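Local coordinates for protein carboxypeptidase 1 (Deinococcus radiodurans str. R1, PDB 5GIV) that is a zinc-dependent M32 carboxypeptidase that probably releases amino acids one at a time from peptide C-termini with broad specificity, proline excepted, at residues R216-Y221 with Y262-E267; H234-T239 with T249-E254. All blocks are in the same frame, centred on the assembly; numbering follows the deposited sequence.

Contact 1: R216-Y221 with Y262-E267. With ZN (zinc ion), chain G.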
loop_
_atom_site.group_PDB
_atom_site.type_symbol
_atom_site.label_atom_id
_atom_site.label_comp_id
_atom_site.label_asym_id
_atom_site.label_seq_id
_atom_site.Cartn_x
_atom_site.Cartn_y
_atom_site.Cartn_z
ATOM N N ARG A 216 -2.310 19.012 -11.655
ATOM C CA ARG A 216 -1.657 19.808 -12.686
ATOM C C ARG A 216 -0.809 20.918 -12.071
ATOM O O ARG A 216 0.289 21.210 -12.557
ATOM C CB ARG A 216 -2.700 20.384 -13.640
ATOM C CG ARG A 216 -3.464 19.323 -14.436
ATOM C CD ARG A 216 -4.217 19.942 -15.604
ATOM N NE ARG A 216 -5.286 20.844 -15.183
ATOM C CZ ARG A 216 -6.547 20.465 -14.996
ATOM N NH1 ARG A 216 -6.895 19.199 -15.178
ATOM N NH2 ARG A 216 -7.462 21.347 -14.623
ATOM N N VAL A 217 -1.288 21.533 -10.990
ATOM C CA VAL A 217 -0.539 22.613 -10.356
ATOM C C VAL A 217 0.748 22.084 -9.731
ATOM O O VAL A 217 1.836 22.606 -9.987
ATOM C CB VAL A 217 -1.415 23.340 -9.322
ATOM C CG1 VAL A 217 -0.572 24.337 -8.527
ATOM C CG2 VAL A 217 -2.593 24.037 -10.015
ATOM N N ILE A 218 0.655 21.042 -8.902
ATOM C CA ILE A 218 1.875 20.599 -8.237
ATOM C C ILE A 218 2.813 19.944 -9.236
ATOM O O ILE A 218 4.038 19.957 -9.057
ATOM C CB ILE A 218 1.571 19.662 -7.050
ATOM C CG1 ILE A 218 1.046 18.314 -7.544
ATOM C CG2 ILE A 218 0.635 20.344 -6.055
ATOM C CD1 ILE A 218 0.780 17.323 -6.433
ATOM N N ARG A 219 2.268 19.360 -10.300
ATOM C CA ARG A 219 3.119 18.898 -11.385
ATOM C C ARG A 219 3.956 20.049 -11.933
ATOM O O ARG A 219 5.171 19.915 -12.103
ATOM C CB ARG A 219 2.266 18.262 -12.481
ATOM C CG ARG A 219 3.055 17.693 -13.631
ATOM C CD ARG A 219 2.816 18.482 -14.900
ATOM N NE ARG A 219 1.555 18.129 -15.560
ATOM C CZ ARG A 219 0.585 18.996 -15.825
ATOM N NH1 ARG A 219 0.728 20.266 -15.489
ATOM N NH2 ARG A 219 -0.518 18.596 -16.439
ATOM N N ASP A 220 3.322 21.203 -12.190
ATOM C CA ASP A 220 4.074 22.381 -12.625
ATOM C C ASP A 220 5.023 22.861 -11.537
ATOM O O ASP A 220 6.104 23.371 -11.835
ATOM C CB ASP A 220 3.141 23.528 -13.023
ATOM C CG ASP A 220 2.251 23.193 -14.200
ATOM O OD1 ASP A 220 2.498 22.170 -14.870
ATOM O OD2 ASP A 220 1.328 23.993 -14.478
ATOM N N TYR A 221 4.618 22.761 -10.268
ATOM C CA TYR A 221 5.527 23.118 -9.182
ATOM C C TYR A 221 6.844 22.352 -9.305
ATOM O O TYR A 221 7.924 22.903 -9.061
ATOM C CB TYR A 221 4.874 22.831 -7.824
ATOM C CG TYR A 221 3.971 23.921 -7.250
ATOM C CD1 TYR A 221 3.676 25.073 -7.963
ATOM C CD2 TYR A 221 3.426 23.783 -5.976
ATOM C CE1 TYR A 221 2.851 26.061 -7.419
ATOM C CE2 TYR A 221 2.618 24.749 -5.428
ATOM C CZ TYR A 221 2.331 25.890 -6.146
ATOM O OH TYR A 221 1.521 26.854 -5.580
ATOM N N TYR A 262 -5.530 23.678 -1.412
ATOM C CA TYR A 262 -4.433 24.148 -0.582
ATOM C C TYR A 262 -3.869 23.073 0.340
ATOM O O TYR A 262 -2.689 23.165 0.711
ATOM C CB TYR A 262 -4.870 25.415 0.160
ATOM C CG TYR A 262 -4.901 26.570 -0.832
ATOM C CD1 TYR A 262 -3.713 27.127 -1.302
ATOM C CD2 TYR A 262 -6.103 27.049 -1.355
ATOM C CE1 TYR A 262 -3.717 28.144 -2.237
ATOM C CE2 TYR A 262 -6.114 28.071 -2.294
ATOM C CZ TYR A 262 -4.915 28.614 -2.725
ATOM O OH TYR A 262 -4.895 29.620 -3.653
ATOM N N SER A 263 -4.653 22.043 0.689
ATOM C CA SER A 263 -4.064 20.852 1.298
ATOM C C SER A 263 -3.063 20.194 0.352
ATOM O O SER A 263 -1.984 19.760 0.777
ATOM C CB SER A 263 -5.147 19.839 1.679
ATOM O OG SER A 263 -5.941 20.273 2.767
ATOM N N THR A 264 -3.420 20.086 -0.930
ATOM C CA THR A 264 -2.531 19.454 -1.896
ATOM C C THR A 264 -1.259 20.276 -2.099
ATOM O O THR A 264 -0.151 19.732 -2.064
ATOM C CB THR A 264 -3.277 19.226 -3.215
ATOM O OG1 THR A 264 -4.285 18.229 -3.018
ATOM C CG2 THR A 264 -2.332 18.770 -4.316
ATOM N N LEU A 265 -1.393 21.599 -2.263
ATOM C CA LEU A 265 -0.204 22.433 -2.425
ATOM C C LEU A 265 0.680 22.353 -1.191
ATOM O O LEU A 265 1.902 22.219 -1.296
ATOM C CB LEU A 265 -0.604 23.885 -2.704
ATOM C CG LEU A 265 -1.520 24.176 -3.897
ATOM C CD1 LEU A 265 -1.593 25.669 -4.190
ATOM C CD2 LEU A 265 -1.042 23.427 -5.122
ATOM N N HIS A 266 0.067 22.342 -0.010
ATOM C CA HIS A 266 0.826 22.248 1.230
ATOM C C HIS A 266 1.629 20.952 1.291
ATOM O O HIS A 266 2.855 20.976 1.455
ATOM C CB HIS A 266 -0.135 22.354 2.417
ATOM C CG HIS A 266 0.539 22.297 3.754
ATOM N ND1 HIS A 266 0.766 23.420 4.518
ATOM C CD2 HIS A 266 1.029 21.253 4.463
ATOM C CE1 HIS A 266 1.365 23.069 5.642
ATOM N NE2 HIS A 266 1.538 21.760 5.633
ATOM N N GLU A 267 0.954 19.797 1.164
ATOM C CA GLU A 267 1.664 18.515 1.256
ATOM C C GLU A 267 2.659 18.321 0.114
ATOM O O GLU A 267 3.721 17.717 0.316
ATOM C CB GLU A 267 0.673 17.342 1.285
ATOM C CG GLU A 267 -0.289 17.313 2.475
ATOM C CD GLU A 267 0.421 17.332 3.818
ATOM O OE1 GLU A 267 1.549 16.803 3.925
ATOM O OE2 GLU A 267 -0.166 17.867 4.778
HETATM ZN ZN ZN G . 2.673 20.636 7.205
HETATM O O HOH W 1 1.382 18.607 7.048
HETATM O O HOH W 2 1.161 21.422 8.329
HETATM O O HOH W 3 3.370 18.740 8.577
#

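Contact 2: H234-T239 with T249-E254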
loop_
_atom_site.group_PDB
_atom_site.type_symbol
_atom_site.label_atom_id
_atom_site.label_comp_id
_atom_site.label_asym_id
_atom_site.label_seq_id
_atom_site.Cartn_x
_atom_site.Cartn_y
_atom_site.Cartn_z
ATOM N N HIS A 234 -8.576 10.922 5.424
ATOM C CA HIS A 234 -9.282 11.816 6.331
ATOM C C HIS A 234 -8.441 13.053 6.620
ATOM O O HIS A 234 -8.968 14.168 6.686
ATOM C CB HIS A 234 -9.620 11.062 7.626
ATOM C CG HIS A 234 -10.600 11.766 8.522
ATOM N ND1 HIS A 234 -11.398 12.809 8.093
ATOM C CD2 HIS A 234 -10.934 11.548 9.818
ATOM C CE1 HIS A 234 -12.169 13.211 9.088
ATOM N NE2 HIS A 234 -11.907 12.463 10.147
ATOM N N HIS A 235 -7.129 12.875 6.781
ATOM C CA HIS A 235 -6.209 13.966 7.092
ATOM C C HIS A 235 -5.059 14.011 6.093
ATOM O O HIS A 235 -4.327 13.010 5.950
ATOM C CB HIS A 235 -5.686 13.835 8.522
ATOM C CG HIS A 235 -6.772 13.855 9.548
ATOM N ND1 HIS A 235 -7.443 15.011 9.891
ATOM C CD2 HIS A 235 -7.330 12.862 10.278
ATOM C CE1 HIS A 235 -8.353 14.731 10.808
ATOM N NE2 HIS A 235 -8.308 13.434 11.058
ATOM N N PRO A 236 -4.883 15.110 5.363
ATOM C CA PRO A 236 -3.745 15.216 4.442
ATOM C C PRO A 236 -2.419 15.055 5.175
ATOM O O PRO A 236 -2.241 15.550 6.288
ATOM C CB PRO A 236 -3.886 16.632 3.870
ATOM C CG PRO A 236 -5.313 16.971 4.037
ATOM C CD PRO A 236 -5.758 16.292 5.301
ATOM N N PHE A 237 -1.475 14.370 4.530
ATOM C CA PHE A 237 -0.135 14.218 5.086
ATOM C C PHE A 237 0.831 13.864 3.964
ATOM O O PHE A 237 0.432 13.605 2.828
ATOM C CB PHE A 237 -0.102 13.164 6.197
ATOM C CG PHE A 237 -0.456 11.779 5.736
ATOM C CD1 PHE A 237 -1.769 11.346 5.745
ATOM C CD2 PHE A 237 0.534 10.900 5.306
ATOM C CE1 PHE A 237 -2.100 10.061 5.330
ATOM C CE2 PHE A 237 0.209 9.621 4.881
ATOM C CZ PHE A 237 -1.114 9.204 4.893
ATOM N N MET A 238 2.115 13.871 4.301
ATOM C CA MET A 238 3.185 13.453 3.408
ATOM C C MET A 238 3.972 12.345 4.087
ATOM O O MET A 238 4.196 12.386 5.301
ATOM C CB MET A 238 4.097 14.635 3.046
ATOM C CG MET A 238 5.279 14.320 2.119
ATOM S SD MET A 238 6.798 13.867 2.991
ATOM C CE MET A 238 7.228 15.437 3.679
ATOM N N THR A 239 4.382 11.346 3.310
ATOM C CA THR A 239 5.127 10.231 3.876
ATOM C C THR A 239 6.088 9.685 2.830
ATOM O O THR A 239 5.760 9.631 1.641
ATOM C CB THR A 239 4.178 9.124 4.384
ATOM O OG1 THR A 239 4.934 8.043 4.944
ATOM C CG2 THR A 239 3.282 8.596 3.270
ATOM N N THR A 249 -1.243 12.939 0.516
ATOM C CA THR A 249 -2.676 12.701 0.547
ATOM C C THR A 249 -3.387 14.025 0.761
ATOM O O THR A 249 -2.831 14.962 1.341
ATOM C CB THR A 249 -3.078 11.693 1.642
ATOM O OG1 THR A 249 -2.762 12.227 2.933
ATOM C CG2 THR A 249 -2.352 10.362 1.447
ATOM N N THR A 250 -4.627 14.092 0.286
ATOM C CA THR A 250 -5.432 15.297 0.378
ATOM C C THR A 250 -6.855 14.904 0.753
ATOM O O THR A 250 -7.195 13.717 0.844
ATOM C CB THR A 250 -5.398 16.093 -0.938
ATOM O OG1 THR A 250 -5.914 17.414 -0.723
ATOM C CG2 THR A 250 -6.217 15.380 -2.030
ATOM N N ARG A 251 -7.681 15.920 0.999
ATOM C CA ARG A 251 -9.072 15.735 1.392
ATOM C C ARG A 251 -9.934 16.704 0.604
ATOM O O ARG A 251 -9.603 17.889 0.515
ATOM C CB ARG A 251 -9.232 15.957 2.894
ATOM C CG ARG A 251 -10.626 16.255 3.347
ATOM C CD ARG A 251 -10.560 16.869 4.737
ATOM N NE ARG A 251 -9.781 18.109 4.744
ATOM C CZ ARG A 251 -9.143 18.584 5.811
ATOM N NH1 ARG A 251 -9.179 17.913 6.963
ATOM N NH2 ARG A 251 -8.464 19.723 5.726
ATOM N N VAL A 252 -11.023 16.209 0.021
ATOM C CA VAL A 252 -11.821 16.982 -0.921
ATOM C C VAL A 252 -13.186 17.278 -0.322
ATOM O O VAL A 252 -13.870 16.367 0.157
ATOM C CB VAL A 252 -11.973 16.247 -2.260
ATOM C CG1 VAL A 252 -12.702 17.145 -3.270
ATOM C CG2 VAL A 252 -10.614 15.829 -2.774
ATOM N N LYS A 253 -13.590 18.545 -0.374
ATOM C CA LYS A 253 -14.940 18.978 -0.032
ATOM C C LYS A 253 -15.571 19.615 -1.265
ATOM O O LYS A 253 -15.146 20.686 -1.701
ATOM C CB LYS A 253 -14.930 19.953 1.145
ATOM C CG LYS A 253 -14.641 19.269 2.461
ATOM C CD LYS A 253 -15.033 20.117 3.649
ATOM C CE LYS A 253 -13.896 21.003 4.060
ATOM N NZ LYS A 253 -12.902 20.183 4.806
ATOM N N GLU A 254 -16.585 18.963 -1.832
ATOM C CA GLU A 254 -17.251 19.569 -2.975
ATOM C C GLU A 254 -17.907 20.894 -2.611
ATOM O O GLU A 254 -18.116 21.731 -3.493
ATOM C CB GLU A 254 -18.289 18.613 -3.565
ATOM C CG GLU A 254 -17.671 17.398 -4.237
ATOM C CD GLU A 254 -18.565 16.780 -5.300
ATOM O OE1 GLU A 254 -19.784 17.065 -5.314
ATOM O OE2 GLU A 254 -18.028 16.034 -6.150
#

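Contact 1: R216-Y221 with Y262-E267
Segments 216-221 and 262-267 are turns of two helices that run nearly parallel, their axes 10.0 Å apart at closest approach and crossing at -23°, with I218 and L265 facing each other in register. The second segment carries the first two residues of the HExxH zinc-binding motif of the metallopeptidases, H266 and E267, so this packing lies on the back of the metal-binding helix 257-275. No hydrogen bond joins the segments; the interface is largely apolar and buried. The two methyls of L265 divide the work. CD2 lies 3.6 Å from V217 CG1, also 3.6 Å from I218 CG2, and against the Y221 ring carbon CE2. CD1 meets the Y221 hydroxyl, 3.6 Å from its OH, the two side chains crossing at about a right angle. One face of the Y221 ring is in turn covered near its rim by V217 CG1, one turn earlier on the same helix. I218 holds CG1 in the crowded position between backbone N and carbonyl carbon (chi1 70°), and both CG2 and CD1 reach the methyl of T264. T264 packs CG2 on I218, while its OG1 hydrogen-bonds to Q230. V217 and Y221 also touch F312 of helix 310-323. H266 points away from this interface, its CG anti to the backbone N (chi1 -179°), and E303 hydrogen-bonds its ND1, which probably fixes the ring's rotation. H270 and E296 complete the protein ligands of the zinc. E267, the predicted proton donor/acceptor, accepts a hydrogen bond at OE2 from a zinc-bound water 2.8 Å away, and H266 NE2 binds the metal at 2.2 Å.

Contact 2: H234-T239 with T249-E254
T249 lies against one face of the F237 ring, and this pairing closes the open end of a β-hairpin, where segments 234-239 and 249-254 run roughly antiparallel. F237 has CG in the crowded position between its backbone N and carbonyl carbon (chi1 63°), which brings its ring back over the threonine. T249 CG2 makes a CH-pi contact there, 4.2 Å from the ring centroid and 26° off the normal. T249 OG1 lies over the same face toward the rim, 3.1 Å from F237 CD1, and accepts a bent hydrogen bond from F237 N at 3.0 Å. T249 OG1 is also hydrogen-bonded to T233. The backbone adds a further bond, T249 N to F237 O at 2.9 Å, which arrives nearly along the C=O axis (164°). An alanine here in place of the threonine would remove OG1 and CG2, and would probably loosen the hold on the F237 amide and ring and on T233. Farther along, P236 CB abuts T249 O at 3.2 Å. R251, its chain bent at chi3, turns one face of its guanidinium to the proline, P236 CD lying 4.1 Å above the centre of the plane. In the fold, strand 245-250 is the middle strand of the small mixed sheet, between 238-242 and 230-232; P236 and M238 touch helix 257-275, while F237 rests on S35 of helix 8-36.

The two contacts, centred 12 Å apart, meet on helix 257-275, and along the chain contact 2 is nested inside the loop closed by contact 1. T264 OG1 and T250 OG1, 2.9 Å apart in a probable hydrogen bond, tie the helix to the sheet's middle strand. The catalytic side is linked as well: E267 OE1 lies 3.0 Å from M238 N, so segment 234-239 packs directly against the predicted proton donor/acceptor. The F237 side chain comes within about 8 Å of the zinc. The same helix turn thus offers L265 to helix 207-221 in contact 1 and E267 to segment 234-239 of contact 2.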